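Local coordinates for PDZ domain protein (Parabacteroides distasonis, PDB 4L8N) that is of unknown function but combines N- and C-terminal PDZ domains, a fold that commonly binds peptide segments, with a DUF4136 domain, and probably binds magnesium, at the interface of chains A and B. Numbering follows the deposited sequence. Chains: chain A/B, PDZ domain protein.

Contact 1: the interface of chains A and B. Residues chain A 125, 127, 302, 454; chain B 214-216, 223.
A:Phe127 lies against B:Tyr216 and B:Met223, two residues on neighbouring strands of the DUF4136 family region of chain B (211-217 and 222-226). Chain A answers from strands 123-129, 298-309 and 447-456, and side chains of both copies pack together largely through carbon contacts.

Aromatic packing comes first. One face of the A:Phe127 ring receives backbone of the partner: B:Arg215 CA stands 4.0 Å above the plane over the ring centre, while the amide N of B:Tyr216 sits nearer the rim. A flat phenyl suits this place because its face can cover that stretch of strand. Its CG is set between its own N and C (chi1 61°), directing the ring toward chain B. A:Phe127 CZ also reaches B:Tyr216 CB at 3.7 Å.

Both valines pack on the same face of the B:Tyr216 ring. A:Val302 lies across the tyrosine, its CG1 3.6 Å from B:Tyr216 CD1, and its CG2 meets the edge of the A:Phe127 ring in plane. A:Val454 CG2 is 3.9 Å from B:Tyr216 CD2; branched valines give compact methyls for such a broad ring.

B:Met223, selenomethionine in this crystal, stands for a methionine, whose unbranched chain can bend to fit. Turned at chi2 (-73°) and chi3, it puts SE and CE on the B:Arg215 side of the phenyl, beyond its CD1 rim, with CE 3.7 Å from A:Phe127 CD1. The long A:Gln125 lies alongside, antiparallel, its CD 4.0 Å from B:Met223 CG.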
loop_
_atom_site.group_PDB
_atom_site.type_symbol
_atom_site.label_atom_id
_atom_site.label_comp_id
_atom_site.label_asym_id
_atom_site.label_seq_id
_atom_site.Cartn_x
_atom_site.Cartn_y
_atom_site.Cartn_z
ATOM N N GLN A 125 2.762 -20.551 13.636
ATOM C CA GLN A 125 3.285 -19.758 12.540
ATOM C C GLN A 125 2.530 -18.430 12.459
ATOM O O GLN A 125 1.396 -18.329 12.921
ATOM C CB GLN A 125 3.195 -20.529 11.225
ATOM C CG GLN A 125 4.204 -21.649 11.092
ATOM C CD GLN A 125 3.966 -22.415 9.827
ATOM O OE1 GLN A 125 4.164 -21.899 8.724
ATOM N NE2 GLN A 125 3.511 -23.657 9.960
ATOM N N PHE A 127 1.958 -14.819 9.814
ATOM C CA PHE A 127 1.955 -14.262 8.463
ATOM C C PHE A 127 1.243 -12.896 8.465
ATOM O O PHE A 127 0.453 -12.601 9.368
ATOM C CB PHE A 127 1.337 -15.214 7.452
ATOM C CG PHE A 127 -0.103 -15.591 7.673
ATOM C CD1 PHE A 127 -0.442 -16.664 8.495
ATOM C CD2 PHE A 127 -1.119 -14.955 6.964
ATOM C CE1 PHE A 127 -1.779 -17.042 8.660
ATOM C CE2 PHE A 127 -2.455 -15.342 7.123
ATOM C CZ PHE A 127 -2.775 -16.381 7.971
ATOM N N VAL A 302 -1.309 -18.602 13.474
ATOM C CA VAL A 302 -1.925 -19.934 13.366
ATOM C C VAL A 302 -1.219 -20.883 14.344
ATOM O O VAL A 302 -0.019 -21.110 14.220
ATOM C CB VAL A 302 -1.931 -20.535 11.937
ATOM C CG1 VAL A 302 -2.790 -21.793 11.892
ATOM C CG2 VAL A 302 -2.414 -19.535 10.910
ATOM N N VAL A 454 -6.773 -19.531 14.700
ATOM C CA VAL A 454 -6.359 -18.517 13.711
ATOM C C VAL A 454 -6.769 -17.209 14.340
ATOM O O VAL A 454 -7.969 -16.957 14.523
ATOM C CB VAL A 454 -6.898 -18.728 12.286
ATOM C CG1 VAL A 454 -6.335 -17.672 11.326
ATOM C CG2 VAL A 454 -6.564 -20.136 11.788
ATOM N N TYR B 214 3.643 -17.254 2.922
ATOM C CA TYR B 214 2.858 -18.321 3.549
ATOM C C TYR B 214 1.583 -17.720 4.091
ATOM O O TYR B 214 1.602 -16.620 4.653
ATOM C CB TYR B 214 3.617 -19.087 4.635
ATOM C CG TYR B 214 4.828 -19.825 4.111
ATOM C CD1 TYR B 214 4.695 -21.041 3.445
ATOM C CD2 TYR B 214 6.108 -19.302 4.264
ATOM C CE1 TYR B 214 5.812 -21.713 2.934
ATOM C CE2 TYR B 214 7.232 -19.981 3.791
ATOM C CZ TYR B 214 7.078 -21.172 3.102
ATOM O OH TYR B 214 8.193 -21.821 2.616
ATOM N N ARG B 215 0.456 -18.364 3.801
ATOM C CA ARG B 215 -0.847 -17.920 4.286
ATOM C C ARG B 215 -1.636 -19.133 4.711
ATOM O O ARG B 215 -1.342 -20.245 4.258
ATOM C CB ARG B 215 -1.618 -17.098 3.239
ATOM C CG ARG B 215 -0.820 -15.946 2.695
ATOM C CD ARG B 215 -1.585 -14.673 2.600
ATOM N NE ARG B 215 -0.642 -13.623 2.249
ATOM C CZ ARG B 215 -0.826 -12.768 1.267
ATOM N NH1 ARG B 215 -1.943 -12.793 0.562
ATOM N NH2 ARG B 215 0.102 -11.867 0.985
ATOM N N TYR B 216 -2.651 -18.928 5.559
ATOM C CA TYR B 216 -3.462 -20.044 5.985
ATOM C C TYR B 216 -4.657 -20.185 5.036
ATOM O O TYR B 216 -5.308 -19.198 4.677
ATOM C CB TYR B 216 -3.890 -19.891 7.439
ATOM C CG TYR B 216 -4.522 -21.147 7.983
ATOM C CD1 TYR B 216 -3.744 -22.209 8.408
ATOM C CD2 TYR B 216 -5.907 -21.266 8.094
ATOM C CE1 TYR B 216 -4.320 -23.371 8.914
ATOM C CE2 TYR B 216 -6.496 -22.434 8.576
ATOM C CZ TYR B 216 -5.697 -23.476 9.008
ATOM O OH TYR B 216 -6.256 -24.610 9.555
HETATM N N MSE B 223 -1.366 -24.219 6.299
HETATM C CA MSE B 223 -0.540 -23.122 5.764
HETATM C C MSE B 223 -0.093 -23.532 4.361
HETATM O O MSE B 223 0.145 -24.718 4.122
HETATM C CB MSE B 223 0.711 -22.848 6.643
HETATM C CG MSE B 223 0.420 -22.229 7.995
HETATM SE SE MSE B 223 -0.076 -20.408 7.879
HETATM C CE MSE B 223 1.485 -19.601 7.496
#

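Contact 2: the interface of chains A and B. Residues chain A 272, 277, 280-281; chain B 217, 226-228.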
loop_
_atom_site.group_PDB
_atom_site.type_symbol
_atom_site.label_atom_id
_atom_site.label_comp_id
_atom_site.label_asym_id
_atom_site.label_seq_id
_atom_site.Cartn_x
_atom_site.Cartn_y
_atom_site.Cartn_z
ATOM N N TYR A 272 -2.827 -15.771 -11.721
ATOM C CA TYR A 272 -3.605 -16.275 -10.591
ATOM C C TYR A 272 -5.115 -15.977 -10.734
ATOM O O TYR A 272 -5.507 -14.922 -11.247
ATOM C CB TYR A 272 -3.063 -15.687 -9.297
ATOM C CG TYR A 272 -3.396 -16.520 -8.089
ATOM C CD1 TYR A 272 -2.601 -17.600 -7.722
ATOM C CD2 TYR A 272 -4.523 -16.244 -7.319
ATOM C CE1 TYR A 272 -2.921 -18.392 -6.626
ATOM C CE2 TYR A 272 -4.858 -17.034 -6.225
ATOM C CZ TYR A 272 -4.051 -18.108 -5.881
ATOM O OH TYR A 272 -4.368 -18.896 -4.806
ATOM N N TYR A 277 -8.346 -16.792 -5.076
ATOM C CA TYR A 277 -7.874 -15.729 -4.195
ATOM C C TYR A 277 -8.964 -15.376 -3.156
ATOM O O TYR A 277 -8.652 -15.352 -1.965
ATOM C CB TYR A 277 -7.430 -14.468 -5.000
ATOM C CG TYR A 277 -6.751 -13.463 -4.093
ATOM C CD1 TYR A 277 -5.391 -13.548 -3.825
ATOM C CD2 TYR A 277 -7.493 -12.504 -3.402
ATOM C CE1 TYR A 277 -4.780 -12.697 -2.908
ATOM C CE2 TYR A 277 -6.891 -11.652 -2.477
ATOM C CZ TYR A 277 -5.538 -11.773 -2.215
ATOM O OH TYR A 277 -4.936 -10.979 -1.274
ATOM N N VAL A 280 -9.676 -18.054 -0.358
ATOM C CA VAL A 280 -8.638 -18.067 0.676
ATOM C C VAL A 280 -8.722 -16.830 1.577
ATOM O O VAL A 280 -8.687 -16.969 2.792
ATOM C CB VAL A 280 -7.216 -18.213 0.047
ATOM C CG1 VAL A 280 -6.097 -18.126 1.084
ATOM C CG2 VAL A 280 -7.093 -19.507 -0.739
ATOM N N HIS A 281 -8.823 -15.633 0.988
ATOM C CA HIS A 281 -8.714 -14.347 1.689
ATOM C C HIS A 281 -10.004 -13.739 2.205
ATOM O O HIS A 281 -9.917 -13.061 3.230
ATOM C CB HIS A 281 -7.957 -13.359 0.825
ATOM C CG HIS A 281 -6.569 -13.845 0.548
ATOM N ND1 HIS A 281 -6.297 -14.678 -0.529
ATOM C CD2 HIS A 281 -5.424 -13.658 1.256
ATOM C CE1 HIS A 281 -4.992 -14.930 -0.472
ATOM N NE2 HIS A 281 -4.420 -14.330 0.574
ATOM N N ASN B 217 -4.915 -21.415 4.615
ATOM C CA ASN B 217 -5.984 -21.713 3.688
ATOM C C ASN B 217 -7.036 -22.553 4.427
ATOM O O ASN B 217 -6.825 -23.757 4.644
ATOM C CB ASN B 217 -5.392 -22.433 2.455
ATOM C CG ASN B 217 -6.354 -22.793 1.351
ATOM O OD1 ASN B 217 -5.974 -23.457 0.390
ATOM N ND2 ASN B 217 -7.614 -22.390 1.445
ATOM N N PHE B 226 2.285 -19.302 -1.392
ATOM C CA PHE B 226 1.491 -18.585 -2.377
ATOM C C PHE B 226 2.431 -17.868 -3.318
ATOM O O PHE B 226 3.489 -17.419 -2.869
ATOM C CB PHE B 226 0.474 -17.624 -1.706
ATOM C CG PHE B 226 -0.756 -18.349 -1.201
ATOM C CD1 PHE B 226 -0.766 -18.947 0.055
ATOM C CD2 PHE B 226 -1.887 -18.475 -1.999
ATOM C CE1 PHE B 226 -1.882 -19.653 0.500
ATOM C CE2 PHE B 226 -3.003 -19.189 -1.551
ATOM C CZ PHE B 226 -2.987 -19.780 -0.310
ATOM N N PRO B 227 2.077 -17.751 -4.626
ATOM C CA PRO B 227 2.992 -17.095 -5.583
ATOM C C PRO B 227 2.961 -15.559 -5.498
ATOM O O PRO B 227 2.964 -14.872 -6.529
ATOM C CB PRO B 227 2.480 -17.609 -6.933
ATOM C CG PRO B 227 1.022 -17.787 -6.725
ATOM C CD PRO B 227 0.876 -18.281 -5.311
ATOM N N PHE B 228 2.960 -15.009 -4.277
ATOM C CA PHE B 228 2.888 -13.554 -4.101
ATOM C C PHE B 228 4.214 -13.024 -3.595
ATOM O O PHE B 228 4.957 -13.754 -2.956
ATOM C CB PHE B 228 1.735 -13.171 -3.135
ATOM C CG PHE B 228 0.408 -13.897 -3.286
ATOM C CD1 PHE B 228 -0.082 -14.245 -4.543
ATOM C CD2 PHE B 228 -0.404 -14.130 -2.181
ATOM C CE1 PHE B 228 -1.311 -14.907 -4.683
ATOM C CE2 PHE B 228 -1.654 -14.762 -2.325
ATOM C CZ PHE B 228 -2.096 -15.148 -3.574
#
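A:Tyr272 and B:Phe228 meet edge to face, with ring planes 77° apart and B:Phe228 CE1 held 4.1 Å above the plane, over the centre of the tyrosine ring. This aromatic cluster joins the loop residue A:Tyr272 and helix 274-285 of chain A to the ends of strands 211-217 and 222-226 and the loop following the latter in chain B, within the DUF4136 family region. A tyrosine suits the site because its face accepts a ring edge while its hydroxyl, OH, reaches the rim of B:Phe226 in that ring's plane, 3.5 Å from CE2. A:Tyr277, by contrast, offers its own edge, and CD1 lies 3.7 Å from B:Phe228 CZ.

Aliphatic groups fill in around the rings. The rigid pyrrolidine of B:Pro227 lies across A:Tyr272, CG 3.8 Å from CD1. A:Val280 divides its methyls: CG1 faces B:Phe226 CZ at 3.8 Å, and CG2 packs against the amide of B:Asn217.

A hydrogen bond inside chain A positions the histidine. With CG anti to the carbonyl carbon (chi1 -61°), the imidazole of A:His281 folds back over A:Tyr277. There ND1 donates a hydrogen bond of 2.8 Å to the helix carbonyl A:Tyr277 O, and A:His281 CE1 is left 3.8 Å from B:Phe228 CE2.

Contact 3: the interface of chains A and B. Residues chain A 235, 263, 265; chain B 132, 296.
The methylene CD of B:Arg296 packs against the amide carbon CG of A:Asn265 at 3.6 Å, the apolar centre of this patch in the DUF4136 family region of chain A. The two side chains run antiparallel, side by side, with amide and guanidinium planes 17° apart. The amide lies against B:Arg296 CD rather than on the guanidinium, which continues beyond it; A:Asn265 CB is set above one face of the guanidinium, toward its rim.

Nearby, the aliphatic end of B:Lys132 abuts a carboxylate, with CE 3.7 Å from A:Glu263 CD. The chain of A:Glu263 runs out fully from strand 258-268, while that of B:Lys132 approaches from the opposite direction, bent at chi2 and again at chi4 (84°). The ammonium NZ is left 3.8 Å from A:Glu263 OE1, a loose salt bridge in which carbon, more than nitrogen, faces the acid.

Farther out, B:Arg296, on a loop, turns at chi3 to carry its guanidinium past the asparagine toward helix 232-236. B:Arg296 NH2 lies 2.8 Å from A:Glu235 OE2, a salt bridge whose N-H is not directed at the oxygen, so the attraction is probably mainly electrostatic. A long arginine suits this place because it can cover the amide and still carry charge to the acid. Within chain A, A:Asn265 ND2 helps fix the other glutamate by a nearly straight hydrogen bond (169° at H), 2.7 Å from A:Glu263 OE2 on its anti side, somewhat out of the carboxylate plane.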
loop_
_atom_site.group_PDB
_atom_site.type_symbol
_atom_site.label_atom_id
_atom_site.label_comp_id
_atom_site.label_asym_id
_atom_site.label_seq_id
_atom_site.Cartn_x
_atom_site.Cartn_y
_atom_site.Cartn_z
ATOM N N GLU A 235 8.585 -3.323 -6.768
ATOM C CA GLU A 235 7.348 -3.246 -7.549
ATOM C C GLU A 235 7.581 -3.782 -8.955
ATOM O O GLU A 235 6.709 -4.457 -9.503
ATOM C CB GLU A 235 6.838 -1.796 -7.618
ATOM C CG GLU A 235 6.012 -1.362 -6.415
ATOM C CD GLU A 235 4.503 -1.301 -6.595
ATOM O OE1 GLU A 235 4.035 -1.225 -7.755
ATOM O OE2 GLU A 235 3.790 -1.288 -5.563
ATOM N N GLU A 263 -9.495 -3.842 1.222
ATOM C CA GLU A 263 -8.873 -3.963 -0.090
ATOM C C GLU A 263 -7.539 -4.672 0.024
ATOM O O GLU A 263 -6.673 -4.274 0.792
ATOM C CB GLU A 263 -8.688 -2.569 -0.724
ATOM C CG GLU A 263 -8.473 -2.567 -2.226
ATOM C CD GLU A 263 -8.130 -1.214 -2.812
ATOM O OE1 GLU A 263 -9.002 -0.315 -2.816
ATOM O OE2 GLU A 263 -6.992 -1.065 -3.308
ATOM N N ASN A 265 -4.200 -5.783 -2.048
ATOM C CA ASN A 265 -3.363 -5.457 -3.196
ATOM C C ASN A 265 -2.136 -6.343 -3.146
ATOM O O ASN A 265 -1.283 -6.218 -2.258
ATOM C CB ASN A 265 -3.022 -3.978 -3.253
ATOM C CG ASN A 265 -4.228 -3.139 -3.599
ATOM O OD1 ASN A 265 -4.690 -3.119 -4.753
ATOM N ND2 ASN A 265 -4.760 -2.434 -2.596
ATOM N N LYS B 132 -2.757 6.523 -2.200
ATOM C CA LYS B 132 -3.909 5.685 -2.485
ATOM C C LYS B 132 -5.075 6.672 -2.690
ATOM O O LYS B 132 -5.420 7.423 -1.765
ATOM C CB LYS B 132 -4.168 4.630 -1.374
ATOM C CG LYS B 132 -5.489 3.845 -1.500
ATOM C CD LYS B 132 -5.426 2.719 -2.548
ATOM C CE LYS B 132 -6.806 2.193 -2.884
ATOM N NZ LYS B 132 -7.518 3.010 -3.916
ATOM N N ARG B 296 -3.427 3.778 -7.149
ATOM C CA ARG B 296 -2.465 3.343 -6.130
ATOM C C ARG B 296 -1.067 3.986 -6.144
ATOM O O ARG B 296 -0.550 4.225 -5.049
ATOM C CB ARG B 296 -2.305 1.814 -6.144
ATOM C CG ARG B 296 -2.387 1.230 -4.736
ATOM C CD ARG B 296 -2.370 -0.284 -4.702
ATOM N NE ARG B 296 -1.082 -0.843 -5.128
ATOM C CZ ARG B 296 -0.058 -1.079 -4.314
ATOM N NH1 ARG B 296 -0.149 -0.796 -3.020
ATOM N NH2 ARG B 296 1.069 -1.598 -4.790
#

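Contacts 1 and 2 are neighbours, their C-alpha centres about 12 Å apart, and they share chain B strands 211-217 and 222-226: contact 1 uses the earlier part of each strand, contact 2 the ends and the loop beyond. The C-alpha centre of contact 3 lies about 16 Å from that of contact 2 and 22 Å from that of contact 1, adding a charged region to two largely apolar ones. Two-fold symmetry gives each contact a twin, so each copy presents DUF4136 residues, together with strands 123-129, 298-309 and 447-456, to the other. Such reciprocity suits a dimer, though the structure alone does not show that it forms in solution.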